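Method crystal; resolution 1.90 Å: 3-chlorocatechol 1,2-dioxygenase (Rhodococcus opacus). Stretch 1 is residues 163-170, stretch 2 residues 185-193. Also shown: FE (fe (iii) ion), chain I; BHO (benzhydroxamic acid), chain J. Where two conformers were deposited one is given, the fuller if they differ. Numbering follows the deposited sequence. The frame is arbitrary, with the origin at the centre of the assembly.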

# COMPACT_ATOMS: atom_id res chain seq x y z
N VAL A 163 -21.28 -28.07 5.60
CA VAL A 163 -21.16 -27.08 4.52
C VAL A 163 -20.80 -25.72 5.10
O VAL A 163 -21.56 -25.21 5.94
CB VAL A 163 -22.45 -26.99 3.65
CG1 VAL A 163 -22.27 -26.02 2.49
CG2 VAL A 163 -22.83 -28.38 3.11
N PRO A 164 -19.66 -25.13 4.70
CA PRO A 164 -19.28 -23.83 5.24
C PRO A 164 -20.24 -22.76 4.72
O PRO A 164 -20.79 -22.92 3.63
CB PRO A 164 -17.85 -23.57 4.65
CG PRO A 164 -17.84 -24.37 3.33
CD PRO A 164 -18.73 -25.61 3.64
N ALA A 165 -20.45 -21.71 5.50
CA ALA A 165 -21.14 -20.52 5.02
C ALA A 165 -20.20 -19.64 4.20
O ALA A 165 -19.00 -19.66 4.42
CB ALA A 165 -21.66 -19.69 6.23
N PRO A 166 -20.76 -18.83 3.31
CA PRO A 166 -20.01 -17.72 2.74
C PRO A 166 -19.54 -16.78 3.86
O PRO A 166 -20.12 -16.78 4.93
CB PRO A 166 -21.06 -16.97 1.90
CG PRO A 166 -22.17 -17.91 1.68
CD PRO A 166 -22.14 -18.93 2.78
N TYR A 167 -18.50 -16.01 3.54
CA TYR A 167 -17.68 -15.19 4.46
C TYR A 167 -17.77 -13.72 4.00
O TYR A 167 -17.64 -13.49 2.79
CB TYR A 167 -16.20 -15.69 4.33
CG TYR A 167 -15.17 -14.97 5.21
CD1 TYR A 167 -14.30 -13.99 4.68
CD2 TYR A 167 -15.05 -15.28 6.56
CE1 TYR A 167 -13.37 -13.32 5.51
CE2 TYR A 167 -14.12 -14.63 7.38
CZ TYR A 167 -13.30 -13.64 6.85
OH TYR A 167 -12.40 -13.00 7.69
N GLU A 168 -18.01 -12.74 4.90
CA GLU A 168 -17.75 -11.35 4.60
C GLU A 168 -16.39 -10.93 5.19
O GLU A 168 -16.09 -11.23 6.35
CB GLU A 168 -18.87 -10.46 5.20
CG GLU A 168 -19.72 -9.75 4.17
CD GLU A 168 -20.62 -8.66 4.76
OE1 GLU A 168 -21.40 -8.97 5.68
OE2 GLU A 168 -20.54 -7.50 4.27
N ILE A 169 -15.56 -10.25 4.41
CA ILE A 169 -14.41 -9.55 4.99
C ILE A 169 -14.97 -8.56 6.04
O ILE A 169 -15.82 -7.75 5.70
CB ILE A 169 -13.63 -8.77 3.88
CG1 ILE A 169 -13.28 -9.69 2.68
CG2 ILE A 169 -12.38 -8.03 4.45
CD1 ILE A 169 -12.69 -11.04 3.04
N PRO A 170 -14.50 -8.59 7.29
CA PRO A 170 -15.14 -7.79 8.37
C PRO A 170 -15.02 -6.28 8.19
O PRO A 170 -13.91 -5.81 7.92
CB PRO A 170 -14.42 -8.27 9.63
CG PRO A 170 -13.83 -9.59 9.19
CD PRO A 170 -13.35 -9.36 7.78
N HIS A 185 -19.36 -5.29 -2.64
CA HIS A 185 -19.68 -6.41 -1.77
C HIS A 185 -18.40 -6.98 -1.18
O HIS A 185 -17.37 -7.06 -1.89
CB HIS A 185 -20.35 -7.50 -2.60
CG HIS A 185 -21.75 -7.17 -2.99
ND1 HIS A 185 -22.18 -7.14 -4.31
CD2 HIS A 185 -22.83 -6.87 -2.23
CE1 HIS A 185 -23.47 -6.85 -4.33
NE2 HIS A 185 -23.88 -6.67 -3.09
N ALA A 186 -18.47 -7.39 0.09
CA ALA A 186 -17.31 -7.92 0.78
C ALA A 186 -17.34 -9.44 0.91
O ALA A 186 -16.68 -9.98 1.80
CB ALA A 186 -17.23 -7.27 2.16
N TRP A 187 -18.09 -10.14 0.06
CA TRP A 187 -18.35 -11.58 0.28
C TRP A 187 -17.47 -12.49 -0.56
O TRP A 187 -17.28 -12.24 -1.74
CB TRP A 187 -19.77 -11.91 -0.14
CG TRP A 187 -20.79 -11.35 0.79
CD1 TRP A 187 -21.44 -10.12 0.68
CD2 TRP A 187 -21.29 -11.96 1.97
NE1 TRP A 187 -22.32 -9.96 1.73
CE2 TRP A 187 -22.26 -11.08 2.54
CE3 TRP A 187 -21.02 -13.19 2.63
CZ2 TRP A 187 -22.94 -11.38 3.72
CZ3 TRP A 187 -21.71 -13.49 3.79
CH2 TRP A 187 -22.65 -12.58 4.34
N ARG A 188 -17.03 -13.58 0.06
CA ARG A 188 -16.54 -14.77 -0.66
C ARG A 188 -17.66 -15.84 -0.63
O ARG A 188 -18.30 -16.04 0.41
CB ARG A 188 -15.32 -15.35 0.08
CG ARG A 188 -14.15 -14.38 0.22
CD ARG A 188 -12.78 -15.08 0.00
NE ARG A 188 -12.80 -15.69 -1.33
CZ ARG A 188 -12.34 -16.89 -1.64
NH1 ARG A 188 -11.78 -17.67 -0.71
NH2 ARG A 188 -12.50 -17.31 -2.89
N PRO A 189 -17.85 -16.57 -1.73
CA PRO A 189 -18.79 -17.70 -1.74
C PRO A 189 -18.21 -18.78 -0.81
O PRO A 189 -16.99 -18.71 -0.50
CB PRO A 189 -18.77 -18.18 -3.19
CG PRO A 189 -17.37 -17.85 -3.65
CD PRO A 189 -17.10 -16.46 -3.02
N ALA A 190 -19.03 -19.73 -0.38
CA ALA A 190 -18.58 -20.80 0.56
C ALA A 190 -17.53 -21.65 -0.10
O ALA A 190 -17.66 -21.92 -1.27
CB ALA A 190 -19.78 -21.67 0.93
N HIS A 191 -16.52 -22.10 0.65
CA HIS A 191 -15.41 -22.87 0.05
C HIS A 191 -14.65 -23.73 1.07
O HIS A 191 -14.65 -23.44 2.28
CB HIS A 191 -14.42 -21.90 -0.64
CG HIS A 191 -13.89 -20.85 0.29
ND1 HIS A 191 -14.55 -19.67 0.53
CD2 HIS A 191 -12.81 -20.86 1.10
CE1 HIS A 191 -13.88 -18.98 1.45
NE2 HIS A 191 -12.81 -19.68 1.80
N LEU A 192 -13.98 -24.77 0.56
CA LEU A 192 -13.08 -25.61 1.32
C LEU A 192 -11.70 -25.31 0.75
O LEU A 192 -11.56 -25.31 -0.48
CB LEU A 192 -13.40 -27.08 1.06
CG LEU A 192 -14.86 -27.48 1.32
CD1 LEU A 192 -15.00 -28.98 1.06
CD2 LEU A 192 -15.14 -27.15 2.81
N HIS A 193 -10.74 -25.04 1.64
CA HIS A 193 -9.30 -24.75 1.27
C HIS A 193 -8.50 -26.05 1.33
O HIS A 193 -8.71 -26.82 2.26
CB HIS A 193 -8.66 -23.84 2.30
CG HIS A 193 -9.08 -22.40 2.22
ND1 HIS A 193 -8.49 -21.52 1.34
CD2 HIS A 193 -9.99 -21.67 2.92
CE1 HIS A 193 -9.03 -20.32 1.48
NE2 HIS A 193 -9.96 -20.39 2.43
FE FE I . -11.41 -18.90 3.07
C1 BHO J . -9.78 -15.56 1.98
C2 BHO J . -9.12 -15.07 0.75
C3 BHO J . -8.85 -13.70 0.63
C4 BHO J . -9.23 -12.84 1.67
C5 BHO J . -9.85 -13.31 2.82
C6 BHO J . -10.15 -14.66 2.97
C BHO J . -10.07 -17.02 2.09
O1 BHO J . -10.23 -17.61 1.08
N BHO J . -10.21 -17.70 3.21
O2 BHO J . -9.42 -17.64 4.17
O HOH W 1 -16.66 -20.55 3.26
O HOH W 2 -20.52 -6.38 1.79

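The apolar centre of this contact is built from small side chains and proline rings. Ala190 points its CB toward stretch 1, where two prolines receive it. Pro164 CG lies 4.1 Å from Ala190 CB, and Pro166 CD lies at the same 4.1 Å from Ala190 CB. The methyl also approaches the backbone, with Ala190 CB 3.1 Å from Pro164 O. The chains run close here, and Pro166 CA and Ala190 CA are 4.0 Å apart. Pro164 reaches further along stretch 2, its CG 3.9 Å from Leu192 CD2. Pro166 also faces the other way along the chain, with its CB 3.9 Å from Trp187 CE3. At the far end of the contact, Ile169 CB packs 4.3 Å from Ala186 CB.

Trp187 and Glu168 form a non-hydrogen-bonded antiparallel pair, and their side chains share one face of the sheet. Glu168 CG sits over the five-membered ring of Trp187, 3.4 Å from the ring centroid and 17° off the ring normal. This is a CH-pi contact over the ring face. Pro166 O lies at the edge of the same indole, 3.8 Å from Trp187 CZ3.

The backbone ties the two stretches together. Tyr167 and Arg188 form a hydrogen-bonded antiparallel pair. Tyr167 N donates to Arg188 O at 3.1 Å, and Arg188 N donates to Tyr167 O at 2.8 Å. Ile169 N then donates to Ala186 O at 2.9 Å. All three bonds are near linear. The two carbonyls that accept from Arg188 and Ile169 also meet alpha carbons: Trp187 CA is 3.2 Å from Tyr167 O, and Glu168 CA is 3.3 Å from Ala186 O.

Two waters add bridges: one backbone to backbone, one from a side chain to the backbone. Water 1 donates to Ala165 O at 2.8 Å and accepts from His191 N at 3.0 Å. Water 2 donates to Glu168 OE2 at 2.7 Å and accepts from Ala186 N at 2.8 Å.

Arg188 and Tyr167 place their side chains on the sheet face opposite Glu168 and Trp187. The end of Arg188 leads away from stretch 1 to the ligand. Its NH1 donates a very short hydrogen bond to BHO O1, at 2.4 Å with an angle of 118°, far from linear, unlike the three backbone bonds. His191 ND1 donates to Pro189 O at 2.8 Å, which leaves NE2 for the metal. His191 NE2 binds FE at 2.0 Å, and His193 NE2 binds FE at 2.2 Å. BHO N also binds FE, at 1.7 Å, and one further atom comes from elsewhere in the structure.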